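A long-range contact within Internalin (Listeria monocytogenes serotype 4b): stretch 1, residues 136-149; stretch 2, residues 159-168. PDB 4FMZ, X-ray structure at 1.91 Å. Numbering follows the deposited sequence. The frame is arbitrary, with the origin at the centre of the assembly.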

# COMPACT_ATOMS: atom_id res chain seq x y z
N SER A 136 -0.09 -3.52 -11.11
CA SER A 136 0.21 -2.83 -9.86
C SER A 136 -0.09 -1.34 -9.99
O SER A 136 0.45 -0.68 -10.88
CB SER A 136 1.67 -3.05 -9.46
OG SER A 136 1.95 -2.37 -8.25
N LEU A 137 -0.97 -0.83 -9.12
CA LEU A 137 -1.37 0.56 -9.16
C LEU A 137 -1.22 1.22 -7.80
O LEU A 137 -1.63 0.66 -6.80
CB LEU A 137 -2.83 0.66 -9.64
CG LEU A 137 -3.44 2.06 -9.78
CD1 LEU A 137 -2.76 2.87 -10.90
CD2 LEU A 137 -4.94 1.96 -10.02
N ASN A 138 -0.63 2.41 -7.78
CA ASN A 138 -0.45 3.17 -6.55
C ASN A 138 -1.08 4.56 -6.68
O ASN A 138 -0.56 5.43 -7.38
CB ASN A 138 1.05 3.29 -6.18
CG ASN A 138 1.28 3.92 -4.82
OD1 ASN A 138 0.36 4.39 -4.16
ND2 ASN A 138 2.54 3.98 -4.39
N LEU A 139 -2.20 4.75 -5.97
CA LEU A 139 -2.95 6.02 -5.93
C LEU A 139 -2.86 6.67 -4.52
O LEU A 139 -3.63 7.58 -4.19
CB LEU A 139 -4.42 5.80 -6.32
CG LEU A 139 -4.67 5.37 -7.79
CD1 LEU A 139 -6.15 5.09 -8.01
CD2 LEU A 139 -4.19 6.43 -8.77
N GLY A 140 -1.89 6.20 -3.74
CA GLY A 140 -1.66 6.66 -2.38
C GLY A 140 -1.48 8.16 -2.22
O GLY A 140 -0.80 8.78 -3.03
N ALA A 141 -2.08 8.73 -1.17
CA ALA A 141 -1.98 10.15 -0.78
C ALA A 141 -2.44 11.15 -1.88
O ALA A 141 -1.89 12.25 -2.01
CB ALA A 141 -0.57 10.48 -0.31
N ASN A 142 -3.48 10.78 -2.63
CA ASN A 142 -4.19 11.69 -3.53
C ASN A 142 -5.37 12.08 -2.66
O ASN A 142 -6.40 11.40 -2.67
CB ASN A 142 -4.55 11.01 -4.86
CG ASN A 142 -3.39 10.99 -5.82
OD1 ASN A 142 -3.14 11.97 -6.53
ND2 ASN A 142 -2.63 9.91 -5.83
N HIS A 143 -5.16 13.07 -1.78
CA HIS A 143 -6.08 13.48 -0.72
C HIS A 143 -7.50 13.81 -1.15
O HIS A 143 -8.41 13.65 -0.35
CB HIS A 143 -5.49 14.67 0.06
CG HIS A 143 -4.14 14.39 0.64
ND1 HIS A 143 -3.87 13.22 1.33
CD2 HIS A 143 -3.01 15.14 0.60
CE1 HIS A 143 -2.59 13.29 1.68
NE2 HIS A 143 -2.04 14.44 1.27
N ASN A 144 -7.71 14.22 -2.41
CA ASN A 144 -9.02 14.62 -2.90
C ASN A 144 -9.71 13.56 -3.78
O ASN A 144 -10.80 13.81 -4.29
CB ASN A 144 -8.92 15.95 -3.63
CG ASN A 144 -8.47 17.06 -2.71
OD1 ASN A 144 -9.10 17.34 -1.68
ND2 ASN A 144 -7.35 17.68 -3.03
N LEU A 145 -9.11 12.36 -3.89
CA LEU A 145 -9.70 11.25 -4.64
C LEU A 145 -10.85 10.61 -3.83
O LEU A 145 -10.70 10.42 -2.62
CB LEU A 145 -8.60 10.21 -4.95
CG LEU A 145 -9.01 8.92 -5.67
CD1 LEU A 145 -9.56 9.20 -7.08
CD2 LEU A 145 -7.85 7.95 -5.74
N SER A 146 -11.98 10.27 -4.49
CA SER A 146 -13.10 9.61 -3.80
C SER A 146 -13.80 8.57 -4.67
O SER A 146 -14.33 7.59 -4.14
CB SER A 146 -14.12 10.63 -3.31
OG SER A 146 -14.77 11.29 -4.38
N ASP A 147 -13.85 8.79 -6.00
CA ASP A 147 -14.52 7.92 -6.96
C ASP A 147 -13.54 6.91 -7.61
O ASP A 147 -12.78 7.26 -8.52
CB ASP A 147 -15.20 8.78 -8.04
CG ASP A 147 -16.10 8.03 -9.00
OD1 ASP A 147 -16.14 6.78 -8.92
OD2 ASP A 147 -16.75 8.68 -9.84
N LEU A 148 -13.63 5.64 -7.18
CA LEU A 148 -12.77 4.58 -7.72
C LEU A 148 -13.43 3.78 -8.86
O LEU A 148 -12.84 2.80 -9.30
CB LEU A 148 -12.35 3.60 -6.62
CG LEU A 148 -11.44 4.12 -5.52
CD1 LEU A 148 -11.23 3.06 -4.49
CD2 LEU A 148 -10.09 4.62 -6.06
N SER A 149 -14.62 4.21 -9.35
CA SER A 149 -15.34 3.45 -10.39
C SER A 149 -14.50 3.18 -11.66
O SER A 149 -14.61 2.06 -12.17
CB SER A 149 -16.69 4.08 -10.74
OG SER A 149 -16.57 5.42 -11.20
N TYR A 159 -1.84 -5.72 -7.25
CA TYR A 159 -1.41 -4.81 -6.18
C TYR A 159 -2.12 -3.47 -6.30
O TYR A 159 -2.12 -2.88 -7.38
CB TYR A 159 0.11 -4.61 -6.21
CG TYR A 159 0.88 -5.90 -6.01
CD1 TYR A 159 1.22 -6.71 -7.10
CD2 TYR A 159 1.27 -6.32 -4.74
CE1 TYR A 159 1.88 -7.92 -6.92
CE2 TYR A 159 1.97 -7.51 -4.56
CZ TYR A 159 2.27 -8.30 -5.65
OH TYR A 159 2.95 -9.48 -5.46
N LEU A 160 -2.75 -3.00 -5.20
CA LEU A 160 -3.45 -1.72 -5.18
C LEU A 160 -3.25 -0.97 -3.87
O LEU A 160 -3.49 -1.53 -2.80
CB LEU A 160 -4.95 -1.91 -5.43
CG LEU A 160 -5.83 -0.63 -5.43
CD1 LEU A 160 -5.40 0.37 -6.53
CD2 LEU A 160 -7.31 -1.00 -5.55
N THR A 161 -2.90 0.33 -3.98
CA THR A 161 -2.77 1.25 -2.84
C THR A 161 -3.63 2.49 -3.09
O THR A 161 -3.41 3.19 -4.08
CB THR A 161 -1.31 1.64 -2.59
OG1 THR A 161 -0.53 0.46 -2.40
CG2 THR A 161 -1.13 2.59 -1.39
N VAL A 162 -4.59 2.75 -2.20
CA VAL A 162 -5.43 3.95 -2.21
C VAL A 162 -5.44 4.42 -0.76
O VAL A 162 -6.03 3.75 0.08
CB VAL A 162 -6.86 3.78 -2.81
CG1 VAL A 162 -7.60 5.11 -2.82
CG2 VAL A 162 -6.82 3.18 -4.22
N THR A 163 -4.72 5.49 -0.44
CA THR A 163 -4.62 5.95 0.95
C THR A 163 -4.82 7.45 1.11
O THR A 163 -4.64 8.20 0.15
CB THR A 163 -3.24 5.59 1.54
OG1 THR A 163 -2.22 6.27 0.80
CG2 THR A 163 -2.96 4.08 1.58
N GLU A 164 -5.10 7.88 2.37
CA GLU A 164 -5.21 9.29 2.80
C GLU A 164 -6.15 10.12 1.91
O GLU A 164 -5.87 11.30 1.65
CB GLU A 164 -3.81 9.93 2.80
CG GLU A 164 -2.85 9.28 3.77
CD GLU A 164 -1.47 9.91 3.71
OE1 GLU A 164 -1.35 11.13 3.95
OE2 GLU A 164 -0.51 9.17 3.39
N SER A 165 -7.23 9.50 1.44
CA SER A 165 -8.15 10.13 0.50
C SER A 165 -9.57 10.28 1.06
O SER A 165 -9.83 9.97 2.22
CB SER A 165 -8.19 9.32 -0.79
OG SER A 165 -8.89 8.11 -0.58
N LYS A 166 -10.49 10.73 0.20
CA LYS A 166 -11.90 10.92 0.54
C LYS A 166 -12.71 9.67 0.12
O LYS A 166 -13.95 9.71 0.13
CB LYS A 166 -12.43 12.21 -0.11
CG LYS A 166 -11.86 13.46 0.53
CD LYS A 166 -12.43 14.74 -0.06
CE LYS A 166 -11.69 15.94 0.51
NZ LYS A 166 -12.33 17.22 0.12
N VAL A 167 -12.02 8.54 -0.18
CA VAL A 167 -12.64 7.27 -0.59
C VAL A 167 -13.48 6.68 0.55
O VAL A 167 -12.97 6.37 1.63
CB VAL A 167 -11.64 6.23 -1.17
CG1 VAL A 167 -12.24 4.81 -1.23
CG2 VAL A 167 -11.15 6.65 -2.55
N LYS A 168 -14.77 6.51 0.26
CA LYS A 168 -15.77 5.91 1.13
C LYS A 168 -16.19 4.55 0.59
O LYS A 168 -16.11 3.54 1.28
CB LYS A 168 -17.01 6.82 1.21
CG LYS A 168 -17.00 7.82 2.34
CD LYS A 168 -18.31 7.79 3.11
CE LYS A 168 -18.25 8.69 4.33
NZ LYS A 168 -17.52 8.05 5.47
O HOH W 1 -8.25 13.60 2.50
O HOH W 2 -16.16 7.05 -2.15

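The three residues that give up most surface to the opposing stretch, K166, H143 and E164, all lie beyond the short sheet that begins the contact, so the pairing has to be read first. Strands 136-138 and 159-161 run parallel, 6° apart, with S136, L137 and N138 in register with Y159, L160 and T161. The ladder is regular: L137 N donates to Y159 O at 2.9 Å, T161 N to L137 O at 3.1 Å, and L139 N to T161 O at 2.7 Å. One face carries L137 and L160, whose CD2 and CD1 atoms meet at 3.9 Å; the other carries the more polar pairs, S136 with Y159 and N138 with T161.

After the strands, backbone bonds continue at intervals and side chains begin to take part. A type II turn from L139 to N142 places A141 N 2.9 Å from its acceptor T163 O, with a weak second bond to T163 OG1 at 3.2 Å. Glycine suits position 140 for a visible reason: an ideal CB on G140 would lie 2.9 Å from N138 OD1, a clash, and 3.2 Å from T163 OG1, which is tight. Without that CB, G140 N can donate to N138 OD1 at 2.9 Å, so the side chain of N138 ties the end of the strand to the turn.

H143 and E164 meet where the chain has turned again. The CA-to-CB bond of H143 points away overall, though CB still touches the second stretch, and with chi1 in m the ring comes nearer; ND1 donates to E164 O at 2.8 Å with a nearly straight angle of 169°. The acceptor lies at the ring edge, near its plane, as a ring nitrogen donor requires. The same carbonyl receives a CA-H...O contact from H143 CA at 3.2 Å, so one oxygen is gripped by backbone and side chain of a single residue. E164, with positive phi and psi (52/36), points its CB toward the first stretch, and its carboxylate atom OE1 comes within 3.4 Å of H143 CE1. A water donates to H143 O at 2.9 Å and, weakly, to E164 O at 3.4 Å.

K166 covers the largest area, 72 Å², with an extended side chain, chi2 to chi4 all t. Its backbone is anchored first: K166 N donates to L145 O at 2.8 Å. The side chain then lies over the second turn, from N142 to L145, with K166 CG 3.6 Å from H143 O, and with CE and NZ of K166 both 3.7 Å from N144 OD1 and no hydrogen bond between the two residues.

Beneath this exposed edge is an apolar layer. V162 CG2 sits 4.1 Å from L139 CB and 4.0 Å from L148 CD2, while V167 CG1 lies 3.8 Å from L148 CD1. Backbone bonds accompany the register, leucines and valines pack in the buried layer, and K166, H143 and E164, with several shorter residues, cover the more exposed side.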